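Local coordinates for protein chloramphenicol acetyltransferase (Bacteroides thetaiotaomicron, PDB 2I9D) that probably transfers an acetyl group from acetyl-CoA to a hydroxyl of chloramphenicol, as other members of its trimeric acetyltransferase family do, at residues Q26-S31 with G162-R167; R71-P76 with D84-L89; F100-F105 with Y132-E137; G142-I147 with G169-L174. All coordinates share one frame; numbering follows the deposited sequence.

Contact 1 of 4, residues Q26-S31 with G162-R167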
loop_
_atom_site.group_PDB
_atom_site.type_symbol
_atom_site.label_atom_id
_atom_site.label_comp_id
_atom_site.label_asym_id
_atom_site.label_seq_id
_atom_site.Cartn_x
_atom_site.Cartn_y
_atom_site.Cartn_z
ATOM N N GLN A 26 3.813 10.762 -13.829
ATOM C CA GLN A 26 3.971 11.340 -12.499
ATOM C C GLN A 26 4.508 10.330 -11.444
ATOM O O GLN A 26 5.438 10.624 -10.679
ATOM C CB GLN A 26 2.661 12.002 -12.018
ATOM C CG GLN A 26 2.747 12.537 -10.553
ATOM C CD GLN A 26 1.620 13.506 -10.156
ATOM O OE1 GLN A 26 1.198 14.350 -10.950
ATOM N NE2 GLN A 26 1.142 13.389 -8.923
ATOM N N ASN A 27 3.928 9.140 -11.420
ATOM C CA ASN A 27 4.380 8.085 -10.549
ATOM C C ASN A 27 4.421 6.774 -11.332
ATOM O O ASN A 27 3.382 6.169 -11.561
ATOM C CB ASN A 27 3.444 8.001 -9.325
ATOM C CG ASN A 27 3.669 6.772 -8.514
ATOM O OD1 ASN A 27 4.719 6.139 -8.611
ATOM N ND2 ASN A 27 2.684 6.399 -7.735
ATOM N N PRO A 28 5.624 6.355 -11.783
ATOM C CA PRO A 28 5.857 5.097 -12.535
ATOM C C PRO A 28 6.065 3.864 -11.652
ATOM O O PRO A 28 6.417 2.805 -12.159
ATOM C CB PRO A 28 7.172 5.381 -13.263
ATOM C CG PRO A 28 7.935 6.221 -12.282
ATOM C CD PRO A 28 6.883 7.120 -11.621
ATOM N N GLN A 29 5.831 4.005 -10.349
ATOM C CA GLN A 29 6.207 2.971 -9.390
ATOM C C GLN A 29 5.010 2.152 -9.035
ATOM O O GLN A 29 3.877 2.634 -9.017
ATOM C CB GLN A 29 6.737 3.590 -8.097
ATOM C CG GLN A 29 7.917 4.537 -8.311
ATOM C CD GLN A 29 8.567 4.972 -7.030
ATOM O OE1 GLN A 29 9.786 5.046 -6.953
ATOM N NE2 GLN A 29 7.759 5.265 -6.008
ATOM N N LEU A 30 5.259 0.906 -8.692
ATOM C CA LEU A 30 4.216 0.237 -7.949
ATOM C C LEU A 30 4.692 -0.345 -6.640
ATOM O O LEU A 30 5.857 -0.746 -6.533
ATOM C CB LEU A 30 3.371 -0.702 -8.848
ATOM C CG LEU A 30 3.282 -2.201 -9.097
ATOM C CD1 LEU A 30 3.250 -3.045 -7.823
ATOM C CD2 LEU A 30 1.945 -2.283 -9.799
ATOM N N SER A 31 3.801 -0.368 -5.647
ATOM C CA SER A 31 4.090 -1.084 -4.389
ATOM C C SER A 31 3.270 -2.351 -4.287
ATOM O O SER A 31 2.119 -2.405 -4.704
ATOM C CB SER A 31 3.819 -0.218 -3.147
ATOM O OG SER A 31 4.460 1.023 -3.245
ATOM N N GLY A 162 5.826 2.662 -0.650
ATOM C CA GLY A 162 7.019 3.462 -0.581
ATOM C C GLY A 162 6.778 4.940 -0.831
ATOM O O GLY A 162 5.768 5.355 -1.461
ATOM N N THR A 163 7.720 5.735 -0.315
ATOM C CA THR A 163 7.896 7.129 -0.709
ATOM C C THR A 163 8.339 7.231 -2.184
ATOM O O THR A 163 8.667 6.236 -2.826
ATOM C CB THR A 163 8.934 7.832 0.218
ATOM O OG1 THR A 163 10.086 7.008 0.346
ATOM C CG2 THR A 163 8.361 8.054 1.588
ATOM N N GLN A 164 8.319 8.429 -2.729
ATOM C CA GLN A 164 8.811 8.632 -4.062
ATOM C C GLN A 164 9.665 9.933 -4.076
ATOM O O GLN A 164 9.141 11.033 -3.849
ATOM C CB GLN A 164 7.625 8.698 -5.045
ATOM C CG GLN A 164 8.020 8.687 -6.523
ATOM C CD GLN A 164 6.876 9.168 -7.437
ATOM O OE1 GLN A 164 5.687 9.145 -7.056
ATOM N NE2 GLN A 164 7.235 9.624 -8.635
ATOM N N GLU A 165 10.961 9.808 -4.336
ATOM C CA GLU A 165 11.828 10.975 -4.309
ATOM C C GLU A 165 11.555 11.998 -5.421
ATOM O O GLU A 165 11.438 13.209 -5.175
ATOM C CB GLU A 165 13.307 10.578 -4.319
ATOM C CG GLU A 165 14.226 11.809 -4.490
ATOM C CD GLU A 165 15.710 11.518 -4.319
ATOM O OE1 GLU A 165 16.063 10.350 -4.048
ATOM O OE2 GLU A 165 16.524 12.480 -4.444
ATOM N N LYS A 166 11.457 11.490 -6.638
ATOM C CA LYS A 166 11.414 12.293 -7.846
ATOM C C LYS A 166 10.451 11.660 -8.853
ATOM O O LYS A 166 9.991 10.552 -8.650
ATOM C CB LYS A 166 12.836 12.445 -8.448
ATOM C CG LYS A 166 13.538 11.155 -8.742
ATOM C CD LYS A 166 15.008 11.374 -9.069
ATOM C CE LYS A 166 15.862 11.098 -7.884
ATOM N NZ LYS A 166 17.315 10.994 -8.224
ATOM N N ARG A 167 10.157 12.398 -9.921
ATOM C CA ARG A 167 9.246 11.972 -10.973
ATOM C C ARG A 167 9.605 10.661 -11.672
ATOM O O ARG A 167 8.721 9.848 -11.937
ATOM C CB ARG A 167 9.037 13.100 -11.986
ATOM C CG ARG A 167 7.716 12.998 -12.704
ATOM C CD ARG A 167 7.661 13.881 -13.932
ATOM N NE ARG A 167 6.436 13.616 -14.700
ATOM C CZ ARG A 167 5.225 14.101 -14.409
ATOM N NH1 ARG A 167 5.043 14.876 -13.347
ATOM N NH2 ARG A 167 4.180 13.811 -15.190
HETATM O O HOH W 1 5.265 5.406 -4.286
#
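Q164 points its side chain at residues Q26 to Q29. CG lies anti to the backbone N (chi1 -171°), and the chain beyond it is extended. CB and CG of Q164 pass the Q29 amide, Q164 CG 3.5 Å from Q29 NE2. Further out, Q164 OE1 lies beside N27, 3.4 Å from N27 CB. The tip, Q164 NE2, donates to Q26 O at 2.9 Å. This bond is nearly straight at 171°, lies in the amide plane of Q164 and uses a lone pair of Q26 O. The same NE2 also donates to K166 O at 2.9 Å, from above that carbonyl plane. Two backbone carbonyls, one on each segment, thus fix the rotation of the amide.

Q29 NE2 gives a weak bond to T163 O at 3.4 Å, and a water joins the same NE2, also weakly, to G162 O. Q29 OE1 accepts from the backbone N of N170. N27 OD1 accepts from Q29 N, an Asx turn that shapes the entry to strand 29-37. Q26 CA sits over the centre of one face of the R167 guanidinium, 3.5 Å from its plane. R167 NH2 is bonded to H24 O.

Q26 NE2 bonds Q26 O of the second subunit. Q26 O also accepts from Q26 NE2 of the third subunit, so the Q164 bond shares this oxygen with an intersubunit bond. P28 is about 6 Å, side chain to side chain, from H197, the predicted proton acceptor. Between the segments, amide N-H groups thus bond backbone carbonyls, holding the start of strand 29-37 and the turn before it to loop 162-167.

Contact 2 of 4, residues R71-P76 with D84-L89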
loop_
_atom_site.group_PDB
_atom_site.type_symbol
_atom_site.label_atom_id
_atom_site.label_comp_id
_atom_site.label_asym_id
_atom_site.label_seq_id
_atom_site.Cartn_x
_atom_site.Cartn_y
_atom_site.Cartn_z
ATOM N N ARG A 71 17.730 -5.660 -11.394
ATOM C CA ARG A 71 19.064 -5.070 -11.437
ATOM C C ARG A 71 19.101 -3.825 -12.316
ATOM O O ARG A 71 20.148 -3.178 -12.427
ATOM C CB ARG A 71 20.078 -6.110 -11.936
ATOM C CG ARG A 71 20.408 -7.191 -10.870
ATOM C CD ARG A 71 21.748 -7.877 -11.118
ATOM N NE ARG A 71 21.542 -9.190 -11.701
ATOM C CZ ARG A 71 21.664 -9.480 -12.989
ATOM N NH1 ARG A 71 22.039 -8.558 -13.854
ATOM N NH2 ARG A 71 21.410 -10.708 -13.402
ATOM N N TYR A 72 17.968 -3.526 -12.963
ATOM C CA TYR A 72 17.844 -2.382 -13.848
ATOM C C TYR A 72 17.602 -1.127 -13.029
ATOM O O TYR A 72 16.780 -1.145 -12.089
ATOM C CB TYR A 72 16.680 -2.573 -14.826
ATOM C CG TYR A 72 17.002 -3.495 -15.988
ATOM C CD1 TYR A 72 17.175 -2.993 -17.276
ATOM C CD2 TYR A 72 17.155 -4.887 -15.782
ATOM C CE1 TYR A 72 17.478 -3.851 -18.329
ATOM C CE2 TYR A 72 17.464 -5.741 -16.818
ATOM C CZ TYR A 72 17.626 -5.224 -18.092
ATOM O OH TYR A 72 17.919 -6.098 -19.123
ATOM N N ARG A 73 18.316 -0.052 -13.392
ATOM C CA ARG A 73 18.233 1.243 -12.733
ATOM C C ARG A 73 18.229 2.387 -13.745
ATOM O O ARG A 73 18.681 2.229 -14.891
ATOM C CB ARG A 73 19.404 1.439 -11.756
ATOM C CG ARG A 73 19.542 0.374 -10.694
ATOM C CD ARG A 73 18.476 0.483 -9.566
ATOM N NE ARG A 73 18.659 -0.584 -8.570
ATOM C CZ ARG A 73 18.131 -1.813 -8.637
ATOM N NH1 ARG A 73 17.354 -2.175 -9.643
ATOM N NH2 ARG A 73 18.348 -2.683 -7.668
ATOM N N ILE A 74 17.672 3.522 -13.343
ATOM C CA ILE A 74 17.822 4.745 -14.097
ATOM C C ILE A 74 18.985 5.421 -13.387
ATOM O O ILE A 74 18.849 5.834 -12.214
ATOM C CB ILE A 74 16.565 5.654 -14.050
ATOM C CG1 ILE A 74 15.319 4.931 -14.595
ATOM C CG2 ILE A 74 16.838 6.981 -14.799
ATOM C CD1 ILE A 74 14.044 5.800 -14.693
ATOM N N ASP A 75 20.133 5.497 -14.063
ATOM C CA ASP A 75 21.338 6.094 -13.473
ATOM C C ASP A 75 21.223 7.622 -13.283
ATOM O O ASP A 75 20.291 8.238 -13.803
ATOM C CB ASP A 75 22.573 5.698 -14.286
ATOM C CG ASP A 75 23.461 4.674 -13.564
ATOM O OD1 ASP A 75 23.135 4.221 -12.423
ATOM O OD2 ASP A 75 24.523 4.325 -14.155
ATOM N N PRO A 76 22.146 8.232 -12.498
ATOM C CA PRO A 76 22.084 9.686 -12.247
ATOM C C PRO A 76 21.923 10.536 -13.509
ATOM O O PRO A 76 21.227 11.534 -13.490
ATOM C CB PRO A 76 23.417 9.988 -11.553
ATOM C CG PRO A 76 23.837 8.700 -10.945
ATOM C CD PRO A 76 23.247 7.587 -11.749
ATOM N N ASP A 84 25.819 -5.464 -12.677
ATOM C CA ASP A 84 26.224 -6.867 -12.596
ATOM C C ASP A 84 25.704 -7.427 -11.288
ATOM O O ASP A 84 25.191 -8.534 -11.243
ATOM C CB ASP A 84 27.759 -7.029 -12.571
ATOM C CG ASP A 84 28.453 -6.700 -13.925
ATOM O OD1 ASP A 84 27.812 -6.169 -14.872
ATOM O OD2 ASP A 84 29.684 -6.986 -14.012
ATOM N N THR A 85 25.873 -6.651 -10.221
ATOM C CA THR A 85 25.631 -7.120 -8.863
ATOM C C THR A 85 24.889 -6.035 -8.049
ATOM O O THR A 85 25.125 -4.826 -8.224
ATOM C CB THR A 85 26.974 -7.546 -8.189
ATOM O OG1 THR A 85 27.454 -8.722 -8.841
ATOM C CG2 THR A 85 26.822 -7.856 -6.723
ATOM N N ILE A 86 24.007 -6.507 -7.168
ATOM C CA ILE A 86 23.181 -5.673 -6.310
ATOM C C ILE A 86 23.549 -5.955 -4.858
ATOM O O ILE A 86 23.570 -7.111 -4.424
ATOM C CB ILE A 86 21.662 -5.956 -6.566
ATOM C CG1 ILE A 86 21.301 -5.668 -8.026
ATOM C CG2 ILE A 86 20.756 -5.160 -5.601
ATOM C CD1 ILE A 86 21.666 -4.260 -8.528
ATOM N N ASP A 87 23.878 -4.901 -4.125
ATOM C CA ASP A 87 24.109 -5.021 -2.697
ATOM C C ASP A 87 22.940 -4.471 -1.876
ATOM O O ASP A 87 21.959 -3.952 -2.427
ATOM C CB ASP A 87 25.413 -4.346 -2.296
ATOM C CG ASP A 87 26.632 -4.998 -2.939
ATOM O OD1 ASP A 87 26.690 -6.248 -3.066
ATOM O OD2 ASP A 87 27.548 -4.247 -3.306
HETATM N N MSE A 88 23.049 -4.627 -0.560
HETATM C CA MSE A 88 21.966 -4.312 0.353
HETATM C C MSE A 88 22.290 -3.084 1.196
HETATM O O MSE A 88 23.371 -2.990 1.774
HETATM C CB MSE A 88 21.687 -5.511 1.290
HETATM C CG MSE A 88 20.668 -5.244 2.403
HETATM SE SE MSE A 88 18.810 -4.918 1.715
HETATM C CE MSE A 88 18.339 -6.772 1.159
ATOM N N LEU A 89 21.344 -2.146 1.243
ATOM C CA LEU A 89 21.302 -1.145 2.301
ATOM C C LEU A 89 20.229 -1.570 3.287
ATOM O O LEU A 89 19.181 -2.066 2.894
ATOM C CB LEU A 89 20.952 0.248 1.768
ATOM C CG LEU A 89 21.925 0.940 0.818
ATOM C CD1 LEU A 89 21.497 2.371 0.619
ATOM C CD2 LEU A 89 23.388 0.898 1.301
#
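R71 opens the segment and meets I86 with the middle of its side chain. R71 CG meets I86 CG1, methylene to methylene, at 3.3 Å. The next atom, R71 CD, lies 3.5 Å from D84 O. There the chain bends (chi3 -103°), which sets the direction of NE. One face of the guanidinium lies against D84 O. Its N-H groups bond elsewhere: NE to N65 O and NH1 to Y83 O. The carboxylate of D84 is not in contact with it, since R71 NH1 and D84 OD1 are 6.3 Å apart.

Y72 turns its side chain away from residues 84-89, and its ring meets that of W13. Its carbonyl still matters here, because Y72 O accepts from R73 NH1 at 2.7 Å. That bond lies close to the guanidinium plane but comes from above the carbonyl plane.

R73 directs its side chain toward I86. The chain bends at chi2 (-74°), and the two side chains approach tip to tip. R73 NH2 lies 3.8 Å from I86 CD1 and 4.0 Å from I86 CG2. R73 NE and NH2 bond to Y144 O and L146 O, so this arginine also reaches Y144 and the first residue of strand 146-151. The two arginines share the CD1 end of I86, while R71 alone takes CG1.

Beyond the strand, D75 forms a salt bridge with K5. Strands 72-74 and 80-83 pair antiparallel in the small three-stranded sheet. The chain then passes through I86 into strand 87-93 of the large mixed sheet, so the contact marks a junction between two sheets.

Contact 3 of 4, residues F100-F105 with Y132-E137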
loop_
_atom_site.group_PDB
_atom_site.type_symbol
_atom_site.label_atom_id
_atom_site.label_comp_id
_atom_site.label_asym_id
_atom_site.label_seq_id
_atom_site.Cartn_x
_atom_site.Cartn_y
_atom_site.Cartn_z
ATOM N N PHE A 100 18.230 4.362 14.225
ATOM C CA PHE A 100 18.868 3.354 13.407
ATOM C C PHE A 100 20.025 4.016 12.691
ATOM O O PHE A 100 20.089 5.239 12.588
ATOM C CB PHE A 100 17.867 2.800 12.380
ATOM C CG PHE A 100 17.276 3.857 11.496
ATOM C CD1 PHE A 100 17.923 4.246 10.326
ATOM C CD2 PHE A 100 16.078 4.479 11.840
ATOM C CE1 PHE A 100 17.371 5.214 9.502
ATOM C CE2 PHE A 100 15.538 5.471 11.024
ATOM C CZ PHE A 100 16.182 5.836 9.857
ATOM N N PHE A 101 20.929 3.194 12.183
ATOM C CA PHE A 101 21.938 3.686 11.279
ATOM C C PHE A 101 21.902 2.815 10.023
ATOM O O PHE A 101 22.024 1.578 10.103
ATOM C CB PHE A 101 23.314 3.689 11.997
ATOM C CG PHE A 101 24.458 4.106 11.129
ATOM C CD1 PHE A 101 24.692 5.456 10.858
ATOM C CD2 PHE A 101 25.308 3.140 10.567
ATOM C CE1 PHE A 101 25.756 5.853 10.032
ATOM C CE2 PHE A 101 26.395 3.524 9.755
ATOM C CZ PHE A 101 26.609 4.886 9.476
ATOM N N THR A 102 21.712 3.446 8.867
ATOM C CA THR A 102 21.719 2.714 7.604
ATOM C C THR A 102 23.137 2.353 7.172
ATOM O O THR A 102 24.045 3.196 7.203
ATOM C CB THR A 102 21.033 3.513 6.484
ATOM O OG1 THR A 102 19.724 3.883 6.908
ATOM C CG2 THR A 102 20.948 2.721 5.176
ATOM N N THR A 103 23.311 1.105 6.743
ATOM C CA THR A 103 24.614 0.631 6.277
ATOM C C THR A 103 24.521 -0.387 5.139
ATOM O O THR A 103 23.450 -0.943 4.874
ATOM C CB THR A 103 25.482 0.115 7.469
ATOM O OG1 THR A 103 26.869 0.116 7.088
ATOM C CG2 THR A 103 25.030 -1.272 7.939
ATOM N N ARG A 104 25.652 -0.606 4.471
ATOM C CA ARG A 104 25.738 -1.446 3.264
ATOM C C ARG A 104 26.241 -2.874 3.557
ATOM O O ARG A 104 27.197 -3.054 4.309
ATOM C CB ARG A 104 26.638 -0.782 2.225
ATOM C CG ARG A 104 26.662 -1.482 0.852
ATOM C CD ARG A 104 27.432 -0.636 -0.206
ATOM N NE ARG A 104 27.573 -1.372 -1.459
ATOM C CZ ARG A 104 27.575 -0.827 -2.681
ATOM N NH1 ARG A 104 27.431 0.485 -2.858
ATOM N NH2 ARG A 104 27.694 -1.610 -3.741
ATOM N N PHE A 105 25.591 -3.867 2.948
ATOM C CA PHE A 105 25.988 -5.268 3.058
ATOM C C PHE A 105 26.264 -5.789 1.650
ATOM O O PHE A 105 25.386 -5.731 0.787
ATOM C CB PHE A 105 24.896 -6.136 3.736
ATOM C CG PHE A 105 24.527 -5.675 5.114
ATOM C CD1 PHE A 105 25.168 -6.212 6.241
ATOM C CD2 PHE A 105 23.555 -4.673 5.295
ATOM C CE1 PHE A 105 24.843 -5.774 7.539
ATOM C CE2 PHE A 105 23.231 -4.224 6.580
ATOM C CZ PHE A 105 23.859 -4.780 7.704
ATOM N N TYR A 132 20.824 8.629 7.620
ATOM C CA TYR A 132 20.814 8.622 6.147
ATOM C C TYR A 132 22.154 8.847 5.416
ATOM O O TYR A 132 22.191 8.935 4.189
ATOM C CB TYR A 132 19.741 9.575 5.635
ATOM C CG TYR A 132 18.361 9.004 5.922
ATOM C CD1 TYR A 132 17.868 7.922 5.168
ATOM C CD2 TYR A 132 17.576 9.520 6.953
ATOM C CE1 TYR A 132 16.610 7.374 5.427
ATOM C CE2 TYR A 132 16.330 8.971 7.239
ATOM C CZ TYR A 132 15.847 7.906 6.463
ATOM O OH TYR A 132 14.633 7.360 6.741
ATOM N N ALA A 133 23.254 8.903 6.167
ATOM C CA ALA A 133 24.589 9.064 5.589
ATOM C C ALA A 133 24.855 8.030 4.501
ATOM O O ALA A 133 25.273 8.399 3.415
ATOM C CB ALA A 133 25.681 9.013 6.685
ATOM N N ALA A 134 24.594 6.748 4.777
ATOM C CA ALA A 134 24.865 5.673 3.802
ATOM C C ALA A 134 24.108 5.844 2.489
ATOM O O ALA A 134 24.661 5.640 1.401
ATOM C CB ALA A 134 24.561 4.296 4.410
ATOM N N GLU A 135 22.845 6.236 2.575
ATOM C CA GLU A 135 22.083 6.504 1.348
ATOM C C GLU A 135 22.605 7.732 0.590
ATOM O O GLU A 135 22.649 7.729 -0.635
ATOM C CB GLU A 135 20.582 6.672 1.650
ATOM C CG GLU A 135 19.924 5.438 2.275
ATOM C CD GLU A 135 18.428 5.400 2.015
ATOM O OE1 GLU A 135 18.030 5.384 0.815
ATOM O OE2 GLU A 135 17.655 5.392 3.006
ATOM N N ASN A 136 22.969 8.793 1.307
ATOM C CA ASN A 136 23.399 10.000 0.614
ATOM C C ASN A 136 24.786 9.833 -0.005
ATOM O O ASN A 136 25.103 10.441 -1.027
ATOM C CB ASN A 136 23.268 11.255 1.495
ATOM C CG ASN A 136 21.822 11.771 1.568
ATOM O OD1 ASN A 136 20.925 11.230 0.929
ATOM N ND2 ASN A 136 21.598 12.801 2.345
ATOM N N GLU A 137 25.575 8.950 0.599
ATOM C CA GLU A 137 26.849 8.521 0.057
ATOM C C GLU A 137 26.678 7.774 -1.270
ATOM O O GLU A 137 27.360 8.087 -2.244
ATOM C CB GLU A 137 27.596 7.673 1.078
ATOM C CG GLU A 137 28.914 7.149 0.535
ATOM C CD GLU A 137 29.721 6.455 1.590
ATOM O OE1 GLU A 137 29.428 5.278 1.892
ATOM O OE2 GLU A 137 30.664 7.084 2.118
HETATM O O HOH W 2 23.604 5.873 7.301
HETATM O O HOH W 3 17.478 3.891 5.318
#
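F100 and Y132 form the aromatic part of the contact. The edge of F100 is turned to the face of Y132 in an offset edge-to-face pair, with centroids 5.8 Å apart and planes at 85°. F100 CZ does the touching, 4.0 Å from Y132 CZ. F100 CB does not point at the helix, but CG sits between the backbone N and the carbonyl carbon (chi1 57°), and from there the ring extends toward Y132. Y132 is the N-cap residue of helix 133-141. Its ring also stacks on F21 of the third subunit and meets F22 of that subunit nearly at a right angle.

Van der Waals packing centres on A134, whose CB points at the strand. A134 CB rests on the strand backbone, 3.0 Å from T102 O and 4.1 Å from T103 CA. T102 CG2 adds contacts to A134 CB and to E135 CG, the latter at 4.1 Å.

The polar links between the segments run through water. One water lies 2.7 Å from T102 O and accepts from A134 N at 2.8 Å, bridging the strand to the first turn of the helix. It also lies over one face of the F101 ring, toward the rim. A second water donates to both T102 OG1 and E135 OE2. T102 OG1 also bonds P131 O, and E135 OE1 bonds Y172 OH, so both side chains are tied further into the fold.

The axes of strand 100-105 and helix 133-137 come within 7.2 Å, at 44° between their directions. The helix packs beside an outermost strand of the mixed sheet within this chain, consistent with the α/β sandwich of the CoA-dependent acyltransferase family.

Contact 4 of 4, residues G142-I147 with G169-L174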
loop_
_atom_site.group_PDB
_atom_site.type_symbol
_atom_site.label_atom_id
_atom_site.label_comp_id
_atom_site.label_asym_id
_atom_site.label_seq_id
_atom_site.Cartn_x
_atom_site.Cartn_y
_atom_site.Cartn_z
ATOM N N GLY A 142 26.734 8.022 -7.174
ATOM C CA GLY A 142 26.011 7.512 -8.340
ATOM C C GLY A 142 25.921 5.996 -8.368
ATOM O O GLY A 142 25.809 5.425 -9.430
ATOM N N ASP A 143 25.991 5.330 -7.214
ATOM C CA ASP A 143 25.860 3.872 -7.189
ATOM C C ASP A 143 24.424 3.508 -6.813
ATOM O O ASP A 143 24.030 3.601 -5.637
ATOM C CB ASP A 143 26.877 3.225 -6.245
ATOM C CG ASP A 143 26.892 1.689 -6.330
ATOM O OD1 ASP A 143 26.165 1.087 -7.136
ATOM O OD2 ASP A 143 27.624 1.057 -5.552
ATOM N N TYR A 144 23.637 3.117 -7.825
ATOM C CA TYR A 144 22.250 2.697 -7.596
ATOM C C TYR A 144 22.118 1.164 -7.647
ATOM O O TYR A 144 21.010 0.625 -7.644
ATOM C CB TYR A 144 21.286 3.361 -8.586
ATOM C CG TYR A 144 21.235 4.870 -8.539
ATOM C CD1 TYR A 144 21.776 5.585 -7.466
ATOM C CD2 TYR A 144 20.593 5.587 -9.552
ATOM C CE1 TYR A 144 21.719 6.972 -7.416
ATOM C CE2 TYR A 144 20.533 6.981 -9.509
ATOM C CZ TYR A 144 21.121 7.657 -8.443
ATOM O OH TYR A 144 21.058 9.027 -8.399
ATOM N N GLY A 145 23.256 0.476 -7.685
ATOM C CA GLY A 145 23.251 -0.989 -7.759
ATOM C C GLY A 145 23.033 -1.582 -6.391
ATOM O O GLY A 145 23.901 -2.302 -5.836
ATOM N N LEU A 146 21.867 -1.262 -5.846
ATOM C CA LEU A 146 21.501 -1.581 -4.465
ATOM C C LEU A 146 19.993 -1.803 -4.345
ATOM O O LEU A 146 19.234 -1.339 -5.171
ATOM C CB LEU A 146 21.862 -0.403 -3.541
ATOM C CG LEU A 146 23.332 -0.023 -3.389
ATOM C CD1 LEU A 146 23.380 1.459 -3.140
ATOM C CD2 LEU A 146 23.987 -0.825 -2.260
ATOM N N ILE A 147 19.580 -2.501 -3.297
ATOM C CA ILE A 147 18.184 -2.470 -2.830
ATOM C C ILE A 147 18.275 -2.105 -1.365
ATOM O O ILE A 147 19.378 -2.069 -0.819
ATOM C CB ILE A 147 17.396 -3.795 -3.075
ATOM C CG1 ILE A 147 18.080 -5.002 -2.393
ATOM C CG2 ILE A 147 17.255 -4.027 -4.569
ATOM C CD1 ILE A 147 17.203 -6.301 -2.362
ATOM N N GLY A 169 11.046 8.299 -10.345
ATOM C CA GLY A 169 10.952 7.272 -9.306
ATOM C C GLY A 169 12.150 7.247 -8.361
ATOM O O GLY A 169 13.136 7.953 -8.583
ATOM N N ASN A 170 12.100 6.418 -7.329
ATOM C CA ASN A 170 13.265 6.243 -6.452
ATOM C C ASN A 170 14.486 5.732 -7.206
ATOM O O ASN A 170 14.341 5.028 -8.202
ATOM C CB ASN A 170 12.934 5.266 -5.319
ATOM C CG ASN A 170 11.778 5.733 -4.476
ATOM O OD1 ASN A 170 11.620 6.916 -4.256
ATOM N ND2 ASN A 170 10.980 4.803 -3.980
ATOM N N ASN A 171 15.682 6.047 -6.706
ATOM C CA ASN A 171 16.931 5.551 -7.318
ATOM C C ASN A 171 17.051 4.024 -7.343
ATOM O O ASN A 171 17.594 3.469 -8.298
ATOM C CB ASN A 171 18.154 6.174 -6.647
ATOM C CG ASN A 171 18.162 7.671 -6.773
ATOM O OD1 ASN A 171 17.797 8.211 -7.817
ATOM N ND2 ASN A 171 18.538 8.362 -5.698
ATOM N N TYR A 172 16.532 3.358 -6.309
ATOM C CA TYR A 172 16.517 1.884 -6.227
ATOM C C TYR A 172 15.260 1.346 -5.496
ATOM O O TYR A 172 14.534 2.104 -4.868
ATOM C CB TYR A 172 17.808 1.342 -5.588
ATOM C CG TYR A 172 18.320 2.216 -4.478
ATOM C CD1 TYR A 172 17.798 2.113 -3.171
ATOM C CD2 TYR A 172 19.297 3.177 -4.728
ATOM C CE1 TYR A 172 18.256 2.933 -2.151
ATOM C CE2 TYR A 172 19.757 4.011 -3.715
ATOM C CZ TYR A 172 19.245 3.885 -2.429
ATOM O OH TYR A 172 19.708 4.731 -1.434
ATOM N N PRO A 173 14.967 0.045 -5.647
ATOM C CA PRO A 173 13.885 -0.641 -4.895
ATOM C C PRO A 173 14.000 -0.500 -3.383
ATOM O O PRO A 173 15.077 -0.620 -2.821
ATOM C CB PRO A 173 14.024 -2.107 -5.324
ATOM C CG PRO A 173 14.620 -2.021 -6.698
ATOM C CD PRO A 173 15.595 -0.852 -6.631
ATOM N N LEU A 174 12.854 -0.231 -2.763
ATOM C CA LEU A 174 12.695 -0.065 -1.337
ATOM C C LEU A 174 11.782 -1.202 -0.834
ATOM O O LEU A 174 10.739 -1.467 -1.412
ATOM C CB LEU A 174 12.053 1.314 -1.052
ATOM C CG LEU A 174 12.868 2.599 -1.313
ATOM C CD1 LEU A 174 12.161 3.867 -0.803
ATOM C CD2 LEU A 174 14.289 2.466 -0.682
#
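Y144 and N171 stack flat on each other. N171 CB sits over the centre of the Y144 ring, 3.5 Å from the centroid and only 2° off the normal, a CH-pi contact. The N171 amide plane is 11° from the ring plane, and N171 CG is 3.4 Å from Y144 CZ. Y172 follows. Its CB lies 3.1 Å from L146 O, and its ring touches Y144 CB and L146 CD1 more loosely. I147 closes the row: its CG2 is 3.8 Å from P173 CB, and the two side chains cross at about a right angle.

A second shell sets these groups. D143 OD1 accepts from G145 N at 3.0 Å, an Asx turn, and G145 is the centre of an inverse gamma turn that leads into the strand. K166 NZ holds N171 OD1.

G142, just after helix 133-141, completes a Schellman motif, and strand 146-151 starts soon after. Residues 169-173 are the last part of the loop before strand 174-183. The contact thus lies where these two parallel neighbours enter the mixed sheet, with strand 87-93 alongside 146-151.

Along the chain, contacts 2 and 3 fall between the two segments of contact 1, while the segments of contacts 1 and 4 alternate. All four reach the mixed sheet. Contacts 2 and 4 are closest, with centres about 6 Å apart; each has one segment on the neighbouring strands 87-93 and 146-151. Contact 3 lies about 15 Å from contact 2, centre to centre, and the D87-R104 salt bridge joins them. R104 also pairs with D143 of contact 4. Contact 1 is about 12 Å from contact 4, centre to centre, linked through Q29 to N170 and K166 to N171. Contacts 1 and 3 touch neighbouring subunits, so the series connects the chain's interior to the trimer interfaces.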